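Local coordinates for protein VP2 (Primate bocaparvovirus 1, PDB 7L0Y) that self-assembles in 60 copies, counting its size variants, into the T=1 icosahedral capsid of human bocavirus 1, at residues Y49-I54 with R65-P70; P155-K160 with G497-P502; F222-V227 with I416-P421; A294-C299 with D319-C324. All blocks are in the same frame, centred on the assembly; numbering follows the deposited sequence.

Overall arrangement
The four contacts lie in one subunit of the capsid and do not touch one another. Contacts 1 and 3 both reach the strands of the main beta framework. Their centres are 31 Å apart. Contact 2 joins two loops at subunit interfaces and has its centre about 28 Å from that of contact 3. Contact 4 lies across the chain's centre from contact 2, with 32 Å between the two contact centres. Contacts 3 and 4 are the nearest pair, 23 Å between centres, and contact 4 is nested within the chain loop closed by contact 3. Assembly links contacts 1 and 2: Tyr-49 of one subunit meets the ring of Tyr-159 of a neighbouring subunit.

Contact 1 of 4, residues Y49-I54 with R65-P70; sequences YKTEAI and RCVTTP
Lys-50 and Glu-52 pair with Thr-68 and Cys-66 in an antiparallel beta hairpin. The hairpin is made of strands 50-53 and 65-69. In the sequence it comes between strands 30-42 and 71-74, the likely B and C strands of the parvovirus jelly roll. Each of these two residue pairs is hydrogen-bonded in both directions through the backbone. Between them, Thr-51 faces Val-67 as a non-hydrogen-bonded pair, with Thr-51 CG2 3.8 Å from Val-67 CB. Strand 65-69 also pairs antiparallel with strand 161-169.

Lys-50, Glu-52, Cys-66 and Thr-68 share one face of the hairpin. The Glu-52 chain bends at chi2 (85°), which turns CD back over strand 65-69. Thr-68 OG1 gives its proton to Glu-52 OE2 at 3.1 Å, on the syn lone pair of the carboxylate. Thr-68 OG1 also bonds Asn-45 ND2, which places it between a donor and an acceptor.

At the open end of the hairpin the Tyr-49 ring lies crosswise to Pro-70. Pro-70 CD stands over the ring centre, 3.6 Å from the Tyr-49 centroid, in a CH-pi contact. Thr-69 CG2 approaches Tyr-49 CE1 obliquely at 3.5 Å. Tyr-49 OH is held by Glu-203 and the backbone N of Leu-202.

The other face carries Thr-51, Ala-53, Arg-65 and Val-67. There Thr-51 OG1 bonds Val-493 O of a neighbouring subunit. The backbone bonds set the register; the side chains add one hydrogen bond and a CH-pi contact. At pH 2.6, the pH of the structure, Glu-52 is probably partly protonated; its bond from Thr-68 would then probably be weaker than to a full carboxylate.

Contact 2 of 4, residues P155-K160 with G497-P502; sequences PDLPYK and GAYIQP
Leu-157 lies across one face of the Tyr-499 ring, and the two side chains meet at a slant. Leu-157 CD2 sits 3.6 Å above the ring plane, displaced toward the rim, and comes nearest to Tyr-499 CE1. This is a CH-pi contact, with CD2 3.8 Å from the Tyr-499 centroid. The other methyl serves the root of the ring: Leu-157 CD1 is 3.5 Å from Tyr-499 CB. The leucine fork spans from Tyr-499 CB to the CD1-CE1 side of the ring. Tyr-499 CG is anti to the backbone N (chi1 -178°), and its CB points toward the loop of Leu-157.

Asp-156 comes to the outer part of the same ring. Its carboxylate stands almost upright to the ring, with the planes 86° apart. Asp-156 OD2 is 3.7 Å from Tyr-499 CE2. The hydroxyl end has its own partner: Trp-468 NE1 of a neighbouring subunit gives a hydrogen bond to Tyr-499 OH. The Asp-156 carboxylate is held by a salt bridge from OD1 to Arg-392.

No hydrogen bond joins the two segments. Lys-160 NZ stays 4.1 Å from Gly-497 O. Within 497-502, Gln-501 NE2 makes a weak bond to Tyr-499 O. A type I turn from Leu-157 to Lys-160 shapes the first loop.

The contact packs two irregular loops where two other subunits meet them: Trp-468 of one packs on Asp-156, Leu-157 and Pro-158, Leu-201 of the other on Leu-157 and Tyr-159. Residues 155-160 lie in the likely E-F connection of the jelly roll, between strands 132-137 and 161-169. Residues 497-502, near the C-terminal end, lie between strands 446-462 and 516-517.

Contact 3 of 4, residues F222-V227 with I416-P421; sequences FDCEWV and IAMDHP
Met-418 reaches across to Phe-222 and Cys-224 with the end of its side chain. Its CB starts out neither at nor away from segment 222-227. CG comes closer but is still 4.7 Å from Cys-224 SG. SD makes the first real contact, 3.9 Å from Cys-224 SG. The chain then bends at chi3 (68°), and this turn carries CE onto its two partners. Met-418 CE lies 3.5 Å from Cys-224 SG. It also meets the edge of the Phe-222 ring, near the ring plane, at 3.9 Å from CD1. The methionine and phenylalanine side chains cross at about a right angle.

Residues 222-226 form an irregular break in the long strand 215-232, which resumes at Val-227 and fits strand G of the BIDG sheet in the parvovirus jelly roll. Residues 416-421 close the long loop that runs from this strand to strand 424-429, the likely strand H. The contact thus lays the end of the GH loop on the strand where it began.

Ile-416 forms the other half. Its CG2 lies 3.3 Å from Glu-225 OE2 and 3.8 Å from Glu-225 CG, and the two side chains run past each other in opposite directions. Ile-416 CD1 points to Val-227, 4.3 Å from CB. Glu-225 OE1 has a long, weak ion pair with Lys-405 of a neighbouring subunit. Strand 416-418 is bonded through its backbone to strand 397-399, and Trp-397 packs on Met-418.

Contact 4 of 4, residues A294-C299 with D319-C324; sequences APFMVC and DPPSGC
Pro-321 meets both Pro-295 and Phe-296, and all three residues are buried. The two proline rings cross at about a right angle, with Pro-295 CG 3.6 Å from Pro-321 CG. On Phe-296 the contact is at the ring edge. Pro-321 CB lies near the ring plane, 3.5 Å from Phe-296 CD2 and 3.6 Å from CE2. Phe-296 CG is anti to the carbonyl carbon (chi1 -71°), beside the backbone N; the CD2-CE2 edge of the ring meets Pro-321.

Asp-319 closes the other end of the contact. Its CB is 4.2 Å from Ala-294 CB. Its OD1 lies 4.0 Å from Pro-295 CD, with no hydrogen bond between the segments. The peptide bond between Asp-319 and Pro-320 is cis. Pro-320 points away from 294-299, and Pro-321 is turned toward it.

Further out, backbone pairing sets the two segments side by side. Strand 296-300 runs antiparallel to strand 316-318, where Phe-296 is bonded to Phe-318. Ala-283 packs on both Pro-295 and Phe-296. Residues 296-299 also form an antiparallel ladder with a strand of a neighbouring subunit, so the sheet continues across the interface. All of this probably lies in the long GH loop, between strands 215-232 and 424-429, which in parvoviruses builds much of the intersubunit contact around the threefold axis.

The touching surfaces are mainly carbon, so shape and burial do most of the work between these segments. The Asp-319 carboxylate is an exception: its OD2 forms salt bridges with Arg-285 and with Arg-248 of the neighbouring subunit. Two arginines would probably help to keep it ionised at low pH.

Contact 1 of 4, residues Y49-I54 with R65-P70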
loop_
_atom_site.group_PDB
_atom_site.type_symbol
_atom_site.label_atom_id
_atom_site.label_comp_id
_atom_site.label_asym_id
_atom_site.label_seq_id
_atom_site.Cartn_x
_atom_site.Cartn_y
_atom_site.Cartn_z
ATOM N N TYR A 49 34.405 80.969 65.565
ATOM C CA TYR A 49 35.239 81.566 64.536
ATOM C C TYR A 49 35.613 82.968 64.979
ATOM O O TYR A 49 34.737 83.797 65.221
ATOM C CB TYR A 49 34.516 81.616 63.196
ATOM C CG TYR A 49 34.398 80.302 62.488
ATOM C CD1 TYR A 49 35.300 79.950 61.511
ATOM C CD2 TYR A 49 33.397 79.406 62.806
ATOM C CE1 TYR A 49 35.196 78.772 60.851
ATOM C CE2 TYR A 49 33.293 78.213 62.155
ATOM C CZ TYR A 49 34.196 77.902 61.176
ATOM O OH TYR A 49 34.108 76.713 60.507
ATOM N N LYS A 50 36.905 83.217 65.100
ATOM C CA LYS A 50 37.423 84.506 65.513
ATOM C C LYS A 50 38.351 85.014 64.427
ATOM O O LYS A 50 38.885 84.240 63.637
ATOM C CB LYS A 50 38.186 84.400 66.834
ATOM C CG LYS A 50 37.358 83.896 67.982
ATOM C CD LYS A 50 38.219 83.618 69.187
ATOM C CE LYS A 50 37.394 83.057 70.319
ATOM N NZ LYS A 50 38.234 82.679 71.484
ATOM N N THR A 51 38.545 86.323 64.387
ATOM C CA THR A 51 39.596 86.921 63.581
ATOM C C THR A 51 40.570 87.621 64.512
ATOM O O THR A 51 40.236 87.903 65.661
ATOM C CB THR A 51 39.043 87.897 62.548
ATOM O OG1 THR A 51 38.310 88.926 63.211
ATOM C CG2 THR A 51 38.132 87.181 61.566
ATOM N N GLU A 52 41.791 87.828 64.048
ATOM C CA GLU A 52 42.804 88.521 64.829
ATOM C C GLU A 52 43.623 89.369 63.883
ATOM O O GLU A 52 43.988 88.907 62.801
ATOM C CB GLU A 52 43.721 87.548 65.578
ATOM C CG GLU A 52 43.029 86.706 66.627
ATOM C CD GLU A 52 42.401 85.457 66.044
ATOM O OE1 GLU A 52 42.530 85.235 64.825
ATOM O OE2 GLU A 52 41.766 84.704 66.808
ATOM N N ALA A 53 43.905 90.600 64.287
ATOM C CA ALA A 53 44.785 91.492 63.549
ATOM C C ALA A 53 45.906 91.941 64.473
ATOM O O ALA A 53 45.664 92.246 65.645
ATOM C CB ALA A 53 44.021 92.696 63.000
ATOM N N ILE A 54 47.133 91.957 63.948
ATOM C CA ILE A 54 48.289 92.350 64.751
ATOM C C ILE A 54 48.395 93.866 64.842
ATOM O O ILE A 54 48.786 94.415 65.881
ATOM C CB ILE A 54 49.574 91.737 64.166
ATOM C CG1 ILE A 54 49.563 90.216 64.304
ATOM C CG2 ILE A 54 50.796 92.336 64.833
ATOM C CD1 ILE A 54 50.711 89.549 63.586
ATOM N N ARG A 65 46.562 89.175 59.647
ATOM C CA ARG A 65 45.164 89.052 60.002
ATOM C C ARG A 65 44.780 87.607 59.768
ATOM O O ARG A 65 44.933 87.098 58.657
ATOM C CB ARG A 65 44.290 89.970 59.161
ATOM C CG ARG A 65 42.869 90.068 59.630
ATOM C CD ARG A 65 42.098 90.847 58.616
ATOM N NE ARG A 65 40.723 91.088 59.014
ATOM C CZ ARG A 65 40.325 92.205 59.592
ATOM N NH1 ARG A 65 41.206 93.170 59.778
ATOM N NH2 ARG A 65 39.055 92.367 59.939
ATOM N N CYS A 66 44.313 86.941 60.807
ATOM C CA CYS A 66 43.963 85.541 60.678
ATOM C C CYS A 66 42.586 85.322 61.260
ATOM O O CYS A 66 42.184 85.981 62.214
ATOM C CB CYS A 66 44.960 84.629 61.387
ATOM S SG CYS A 66 45.182 85.022 63.132
ATOM N N VAL A 67 41.872 84.386 60.670
ATOM C CA VAL A 67 40.662 83.842 61.251
ATOM C C VAL A 67 40.959 82.431 61.723
ATOM O O VAL A 67 41.431 81.589 60.952
ATOM C CB VAL A 67 39.492 83.907 60.263
ATOM C CG1 VAL A 67 39.993 83.629 58.926
ATOM C CG2 VAL A 67 38.443 82.870 60.619
ATOM N N THR A 68 40.718 82.193 63.002
ATOM C CA THR A 68 40.905 80.894 63.616
ATOM C C THR A 68 39.560 80.199 63.742
ATOM O O THR A 68 38.531 80.841 63.947
ATOM C CB THR A 68 41.569 81.029 64.985
ATOM O OG1 THR A 68 40.802 81.919 65.799
ATOM C CG2 THR A 68 42.967 81.572 64.844
ATOM N N THR A 69 39.576 78.894 63.607
ATOM C CA THR A 69 38.346 78.133 63.499
ATOM C C THR A 69 38.237 77.175 64.674
ATOM O O THR A 69 39.229 76.910 65.358
ATOM C CB THR A 69 38.309 77.356 62.184
ATOM O OG1 THR A 69 39.289 76.322 62.225
ATOM C CG2 THR A 69 38.642 78.272 61.027
ATOM N N PRO A 70 37.041 76.668 64.967
ATOM C CA PRO A 70 36.920 75.582 65.946
ATOM C C PRO A 70 37.530 74.269 65.490
ATOM O O PRO A 70 37.651 73.353 66.304
ATOM C CB PRO A 70 35.407 75.462 66.137
ATOM C CG PRO A 70 34.838 75.992 64.885
ATOM C CD PRO A 70 35.729 77.099 64.465
#

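Contact 2 of 4, residues P155-K160 with G497-P502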
loop_
_atom_site.group_PDB
_atom_site.type_symbol
_atom_site.label_atom_id
_atom_site.label_comp_id
_atom_site.label_asym_id
_atom_site.label_seq_id
_atom_site.Cartn_x
_atom_site.Cartn_y
_atom_site.Cartn_z
ATOM N N PRO A 155 53.394 62.279 64.070
ATOM C CA PRO A 155 54.622 62.035 64.826
ATOM C C PRO A 155 55.456 60.969 64.148
ATOM O O PRO A 155 54.933 60.059 63.508
ATOM C CB PRO A 155 54.109 61.552 66.188
ATOM C CG PRO A 155 52.683 61.927 66.216
ATOM C CD PRO A 155 52.237 61.763 64.808
ATOM N N ASP A 156 56.768 61.089 64.310
ATOM C CA ASP A 156 57.696 60.184 63.650
ATOM C C ASP A 156 57.618 58.791 64.262
ATOM O O ASP A 156 57.456 57.792 63.555
ATOM C CB ASP A 156 59.101 60.768 63.756
ATOM C CG ASP A 156 60.113 60.021 62.943
ATOM O OD1 ASP A 156 59.726 59.111 62.191
ATOM O OD2 ASP A 156 61.311 60.341 63.065
ATOM N N LEU A 157 57.715 58.710 65.583
ATOM C CA LEU A 157 57.578 57.433 66.262
ATOM C C LEU A 157 56.116 57.003 66.298
ATOM O O LEU A 157 55.237 57.813 66.597
ATOM C CB LEU A 157 58.123 57.518 67.680
ATOM C CG LEU A 157 59.629 57.727 67.759
ATOM C CD1 LEU A 157 60.026 57.983 69.182
ATOM C CD2 LEU A 157 60.331 56.507 67.221
ATOM N N PRO A 158 55.831 55.734 66.015
ATOM C CA PRO A 158 54.432 55.302 65.931
ATOM C C PRO A 158 53.704 55.336 67.255
ATOM O O PRO A 158 52.471 55.392 67.275
ATOM C CB PRO A 158 54.557 53.874 65.393
ATOM C CG PRO A 158 55.853 53.850 64.705
ATOM C CD PRO A 158 56.746 54.691 65.545
ATOM N N TYR A 159 54.430 55.310 68.367
ATOM C CA TYR A 159 53.788 55.220 69.666
ATOM C C TYR A 159 53.615 56.575 70.326
ATOM O O TYR A 159 53.112 56.640 71.449
ATOM C CB TYR A 159 54.581 54.282 70.566
ATOM C CG TYR A 159 55.992 54.721 70.830
ATOM C CD1 TYR A 159 56.296 55.519 71.918
ATOM C CD2 TYR A 159 57.023 54.336 69.992
ATOM C CE1 TYR A 159 57.570 55.914 72.163
ATOM C CE2 TYR A 159 58.310 54.730 70.233
ATOM C CZ TYR A 159 58.578 55.517 71.321
ATOM O OH TYR A 159 59.867 55.910 71.567
ATOM N N LYS A 160 54.020 57.651 69.669
ATOM C CA LYS A 160 53.742 58.976 70.191
ATOM C C LYS A 160 52.325 59.400 69.839
ATOM O O LYS A 160 51.789 59.041 68.789
ATOM C CB LYS A 160 54.738 59.991 69.645
ATOM C CG LYS A 160 56.170 59.724 70.026
ATOM C CD LYS A 160 56.381 59.841 71.516
ATOM C CE LYS A 160 57.846 59.692 71.858
ATOM N NZ LYS A 160 58.087 59.854 73.312
ATOM N N GLY A 497 63.682 57.758 77.518
ATOM C CA GLY A 497 62.699 57.571 76.482
ATOM C C GLY A 497 62.719 58.623 75.408
ATOM O O GLY A 497 61.831 58.626 74.550
ATOM N N ALA A 498 63.690 59.526 75.431
ATOM C CA ALA A 498 63.774 60.562 74.419
ATOM C C ALA A 498 64.320 59.972 73.132
ATOM O O ALA A 498 65.239 59.151 73.149
ATOM C CB ALA A 498 64.653 61.716 74.890
ATOM N N TYR A 499 63.742 60.382 72.018
ATOM C CA TYR A 499 64.170 59.868 70.734
ATOM C C TYR A 499 65.263 60.755 70.172
ATOM O O TYR A 499 65.061 61.948 69.941
ATOM C CB TYR A 499 62.976 59.798 69.802
ATOM C CG TYR A 499 63.238 59.243 68.440
ATOM C CD1 TYR A 499 63.600 57.919 68.273
ATOM C CD2 TYR A 499 63.008 60.003 67.315
ATOM C CE1 TYR A 499 63.796 57.397 67.033
ATOM C CE2 TYR A 499 63.197 59.486 66.072
ATOM C CZ TYR A 499 63.591 58.180 65.934
ATOM O OH TYR A 499 63.776 57.664 64.678
ATOM N N ILE A 500 66.437 60.175 69.988
ATOM C CA ILE A 500 67.608 60.923 69.559
ATOM C C ILE A 500 67.361 61.368 68.125
ATOM O O ILE A 500 66.846 60.602 67.309
ATOM C CB ILE A 500 68.880 60.072 69.686
ATOM C CG1 ILE A 500 68.971 59.454 71.081
ATOM C CG2 ILE A 500 70.114 60.882 69.374
ATOM C CD1 ILE A 500 68.915 60.445 72.197
ATOM N N GLN A 501 67.622 62.628 67.843
ATOM C CA GLN A 501 67.434 63.119 66.496
ATOM C C GLN A 501 68.734 63.051 65.708
ATOM O O GLN A 501 69.820 63.033 66.285
ATOM C CB GLN A 501 66.911 64.544 66.531
ATOM C CG GLN A 501 65.559 64.671 67.181
ATOM C CD GLN A 501 64.503 63.841 66.496
ATOM O OE1 GLN A 501 64.463 63.749 65.275
ATOM N NE2 GLN A 501 63.639 63.225 67.284
ATOM N N PRO A 502 68.649 63.007 64.378
ATOM C CA PRO A 502 69.848 63.217 63.559
ATOM C C PRO A 502 70.396 64.618 63.768
ATOM O O PRO A 502 69.645 65.593 63.783
ATOM C CB PRO A 502 69.342 63.012 62.128
ATOM C CG PRO A 502 67.884 63.235 62.209
ATOM C CD PRO A 502 67.471 62.720 63.547
#

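Contact 3 of 4, residues F222-V227 with I416-P421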
loop_
_atom_site.group_PDB
_atom_site.type_symbol
_atom_site.label_atom_id
_atom_site.label_comp_id
_atom_site.label_asym_id
_atom_site.label_seq_id
_atom_site.Cartn_x
_atom_site.Cartn_y
_atom_site.Cartn_z
ATOM N N PHE A 222 47.207 59.190 43.788
ATOM C CA PHE A 222 48.226 60.101 43.295
ATOM C C PHE A 222 48.432 59.919 41.802
ATOM O O PHE A 222 48.598 58.801 41.311
ATOM C CB PHE A 222 49.551 59.852 44.002
ATOM C CG PHE A 222 49.570 60.232 45.437
ATOM C CD1 PHE A 222 49.945 61.505 45.820
ATOM C CD2 PHE A 222 49.233 59.318 46.410
ATOM C CE1 PHE A 222 49.983 61.856 47.140
ATOM C CE2 PHE A 222 49.267 59.666 47.733
ATOM C CZ PHE A 222 49.638 60.934 48.100
ATOM N N ASP A 223 48.427 61.027 41.077
ATOM C CA ASP A 223 49.051 61.093 39.765
ATOM C C ASP A 223 50.221 62.066 39.907
ATOM O O ASP A 223 50.033 63.279 39.985
ATOM C CB ASP A 223 48.056 61.528 38.695
ATOM C CG ASP A 223 48.655 61.510 37.311
ATOM O OD1 ASP A 223 48.989 60.408 36.831
ATOM O OD2 ASP A 223 48.792 62.592 36.703
ATOM N N CYS A 224 51.434 61.525 39.929
ATOM C CA CYS A 224 52.574 62.251 40.463
ATOM C C CYS A 224 53.802 62.102 39.586
ATOM O O CYS A 224 54.002 61.092 38.910
ATOM C CB CYS A 224 52.924 61.792 41.884
ATOM S SG CYS A 224 51.773 62.334 43.141
ATOM N N GLU A 225 54.627 63.139 39.620
ATOM C CA GLU A 225 55.949 63.052 39.032
ATOM C C GLU A 225 56.880 62.323 39.985
ATOM O O GLU A 225 56.701 62.354 41.205
ATOM C CB GLU A 225 56.489 64.445 38.717
ATOM C CG GLU A 225 56.702 65.312 39.937
ATOM C CD GLU A 225 57.134 66.723 39.583
ATOM O OE1 GLU A 225 57.570 66.952 38.434
ATOM O OE2 GLU A 225 57.043 67.609 40.458
ATOM N N TRP A 226 57.879 61.665 39.421
ATOM C CA TRP A 226 58.823 60.911 40.225
ATOM C C TRP A 226 59.766 61.842 40.964
ATOM O O TRP A 226 60.210 62.859 40.429
ATOM C CB TRP A 226 59.636 59.992 39.334
ATOM C CG TRP A 226 58.851 58.975 38.631
ATOM C CD1 TRP A 226 58.238 59.115 37.434
ATOM C CD2 TRP A 226 58.650 57.624 39.032
ATOM N NE1 TRP A 226 57.634 57.945 37.073
ATOM C CE2 TRP A 226 57.880 57.007 38.037
ATOM C CE3 TRP A 226 59.038 56.877 40.141
ATOM C CZ2 TRP A 226 57.488 55.683 38.118
ATOM C CZ3 TRP A 226 58.654 55.568 40.217
ATOM C CH2 TRP A 226 57.888 54.982 39.216
ATOM N N VAL A 227 60.070 61.492 42.201
ATOM C CA VAL A 227 61.240 62.022 42.882
ATOM C C VAL A 227 62.411 61.088 42.612
ATOM O O VAL A 227 62.362 59.896 42.930
ATOM C CB VAL A 227 60.983 62.222 44.384
ATOM C CG1 VAL A 227 60.188 61.115 44.926
ATOM C CG2 VAL A 227 62.300 62.265 45.130
ATOM N N ILE A 416 57.229 68.612 46.226
ATOM C CA ILE A 416 56.682 68.399 44.895
ATOM C C ILE A 416 55.428 69.242 44.746
ATOM O O ILE A 416 54.459 69.060 45.489
ATOM C CB ILE A 416 56.376 66.915 44.653
ATOM C CG1 ILE A 416 57.668 66.111 44.698
ATOM C CG2 ILE A 416 55.669 66.730 43.330
ATOM C CD1 ILE A 416 57.450 64.640 44.817
ATOM N N ALA A 417 55.433 70.153 43.783
ATOM C CA ALA A 417 54.246 70.943 43.489
ATOM C C ALA A 417 53.217 70.055 42.812
ATOM O O ALA A 417 53.512 69.414 41.799
ATOM C CB ALA A 417 54.596 72.135 42.606
ATOM N N MET A 418 52.019 70.002 43.376
ATOM C CA MET A 418 50.953 69.160 42.861
ATOM C C MET A 418 49.727 70.008 42.596
ATOM O O MET A 418 49.442 70.948 43.342
ATOM C CB MET A 418 50.599 68.032 43.831
ATOM C CG MET A 418 51.641 66.952 43.944
ATOM S SD MET A 418 51.104 65.657 45.064
ATOM C CE MET A 418 49.753 64.964 44.114
ATOM N N ASP A 419 49.008 69.673 41.528
ATOM C CA ASP A 419 47.763 70.365 41.229
ATOM C C ASP A 419 46.684 70.028 42.249
ATOM O O ASP A 419 45.978 70.918 42.731
ATOM C CB ASP A 419 47.320 70.020 39.810
ATOM C CG ASP A 419 47.233 68.528 39.576
ATOM O OD1 ASP A 419 47.318 67.758 40.555
ATOM O OD2 ASP A 419 47.102 68.122 38.404
ATOM N N HIS A 420 46.554 68.754 42.601
ATOM C CA HIS A 420 45.603 68.305 43.614
ATOM C C HIS A 420 46.309 67.349 44.560
ATOM O O HIS A 420 46.267 66.127 44.378
ATOM C CB HIS A 420 44.383 67.649 42.975
ATOM C CG HIS A 420 43.629 68.564 42.068
ATOM N ND1 HIS A 420 42.901 69.635 42.537
ATOM C CD2 HIS A 420 43.516 68.590 40.721
ATOM C CE1 HIS A 420 42.361 70.275 41.515
ATOM N NE2 HIS A 420 42.718 69.660 40.403
ATOM N N PRO A 421 46.970 67.873 45.581
ATOM C CA PRO A 421 47.517 67.024 46.624
ATOM C C PRO A 421 46.399 66.369 47.410
ATOM O O PRO A 421 45.228 66.740 47.252
ATOM C CB PRO A 421 48.318 68.008 47.487
ATOM C CG PRO A 421 47.659 69.294 47.276
ATOM C CD PRO A 421 47.193 69.299 45.859
#

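Contact 4 of 4, residues A294-C299 with D319-C324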
loop_
_atom_site.group_PDB
_atom_site.type_symbol
_atom_site.label_atom_id
_atom_site.label_comp_id
_atom_site.label_asym_id
_atom_site.label_seq_id
_atom_site.Cartn_x
_atom_site.Cartn_y
_atom_site.Cartn_z
ATOM N N ALA A 294 63.703 87.132 55.106
ATOM C CA ALA A 294 64.135 86.461 53.890
ATOM C C ALA A 294 64.814 87.444 52.940
ATOM O O ALA A 294 64.436 88.617 52.886
ATOM C CB ALA A 294 62.955 85.789 53.196
ATOM N N PRO A 295 65.824 87.001 52.194
ATOM C CA PRO A 295 66.570 87.937 51.342
ATOM C C PRO A 295 65.747 88.523 50.216
ATOM O O PRO A 295 66.008 89.653 49.792
ATOM C CB PRO A 295 67.721 87.069 50.817
ATOM C CG PRO A 295 67.203 85.700 50.874
ATOM C CD PRO A 295 66.352 85.634 52.094
ATOM N N PHE A 296 64.766 87.791 49.711
ATOM C CA PHE A 296 63.832 88.307 48.725
ATOM C C PHE A 296 62.449 88.374 49.337
ATOM O O PHE A 296 62.023 87.449 50.030
ATOM C CB PHE A 296 63.816 87.451 47.465
ATOM C CG PHE A 296 65.055 87.572 46.657
ATOM C CD1 PHE A 296 65.214 88.623 45.785
ATOM C CD2 PHE A 296 66.070 86.651 46.782
ATOM C CE1 PHE A 296 66.348 88.748 45.045
ATOM C CE2 PHE A 296 67.213 86.773 46.043
ATOM C CZ PHE A 296 67.354 87.824 45.171
ATOM N N MET A 297 61.756 89.468 49.076
ATOM C CA MET A 297 60.426 89.699 49.605
ATOM C C MET A 297 59.468 89.787 48.428
ATOM O O MET A 297 59.612 90.665 47.574
ATOM C CB MET A 297 60.400 90.976 50.435
ATOM C CG MET A 297 59.181 91.116 51.278
ATOM S SD MET A 297 59.160 89.829 52.530
ATOM C CE MET A 297 60.577 90.303 53.512
ATOM N N VAL A 298 58.504 88.877 48.382
ATOM C CA VAL A 298 57.563 88.784 47.274
ATOM C C VAL A 298 56.281 89.470 47.707
ATOM O O VAL A 298 55.502 88.908 48.481
ATOM C CB VAL A 298 57.301 87.318 46.891
ATOM C CG1 VAL A 298 56.233 87.219 45.831
ATOM C CG2 VAL A 298 58.580 86.650 46.427
ATOM N N CYS A 299 56.035 90.658 47.171
ATOM C CA CYS A 299 54.961 91.516 47.639
ATOM C C CYS A 299 53.938 91.716 46.536
ATOM O O CYS A 299 54.253 91.650 45.347
ATOM C CB CYS A 299 55.493 92.878 48.097
ATOM S SG CYS A 299 56.634 92.824 49.494
ATOM N N ASP A 319 62.430 82.058 50.295
ATOM C CA ASP A 319 63.618 81.394 50.797
ATOM C C ASP A 319 63.470 79.881 50.679
ATOM O O ASP A 319 62.382 79.353 50.895
ATOM C CB ASP A 319 63.851 81.812 52.245
ATOM C CG ASP A 319 65.128 81.264 52.814
ATOM O OD1 ASP A 319 66.212 81.689 52.359
ATOM O OD2 ASP A 319 65.052 80.415 53.727
ATOM N N PRO A 320 64.558 79.170 50.351
ATOM C CA PRO A 320 65.873 79.678 49.947
ATOM C C PRO A 320 65.887 80.240 48.531
ATOM O O PRO A 320 65.251 79.694 47.641
ATOM C CB PRO A 320 66.766 78.445 50.054
ATOM C CG PRO A 320 65.853 77.315 49.797
ATOM C CD PRO A 320 64.526 77.699 50.371
ATOM N N PRO A 321 66.586 81.342 48.340
ATOM C CA PRO A 321 66.639 81.973 47.016
ATOM C C PRO A 321 67.529 81.260 46.008
ATOM O O PRO A 321 67.318 81.376 44.800
ATOM C CB PRO A 321 67.183 83.365 47.337
ATOM C CG PRO A 321 68.040 83.142 48.515
ATOM C CD PRO A 321 67.422 82.049 49.321
ATOM N N SER A 322 68.527 80.523 46.500
ATOM C CA SER A 322 69.681 80.178 45.674
ATOM C C SER A 322 69.337 79.152 44.605
ATOM O O SER A 322 70.075 78.998 43.628
ATOM C CB SER A 322 70.821 79.672 46.557
ATOM O OG SER A 322 70.472 78.484 47.243
ATOM N N GLY A 323 68.231 78.438 44.768
ATOM C CA GLY A 323 67.887 77.417 43.796
ATOM C C GLY A 323 68.937 76.329 43.761
ATOM O O GLY A 323 69.374 75.817 44.796
ATOM N N CYS A 324 69.363 75.969 42.558
ATOM C CA CYS A 324 70.404 74.968 42.388
ATOM C C CYS A 324 71.803 75.554 42.442
ATOM O O CYS A 324 72.771 74.812 42.250
ATOM C CB CYS A 324 70.221 74.237 41.060
ATOM S SG CYS A 324 70.209 75.340 39.641
#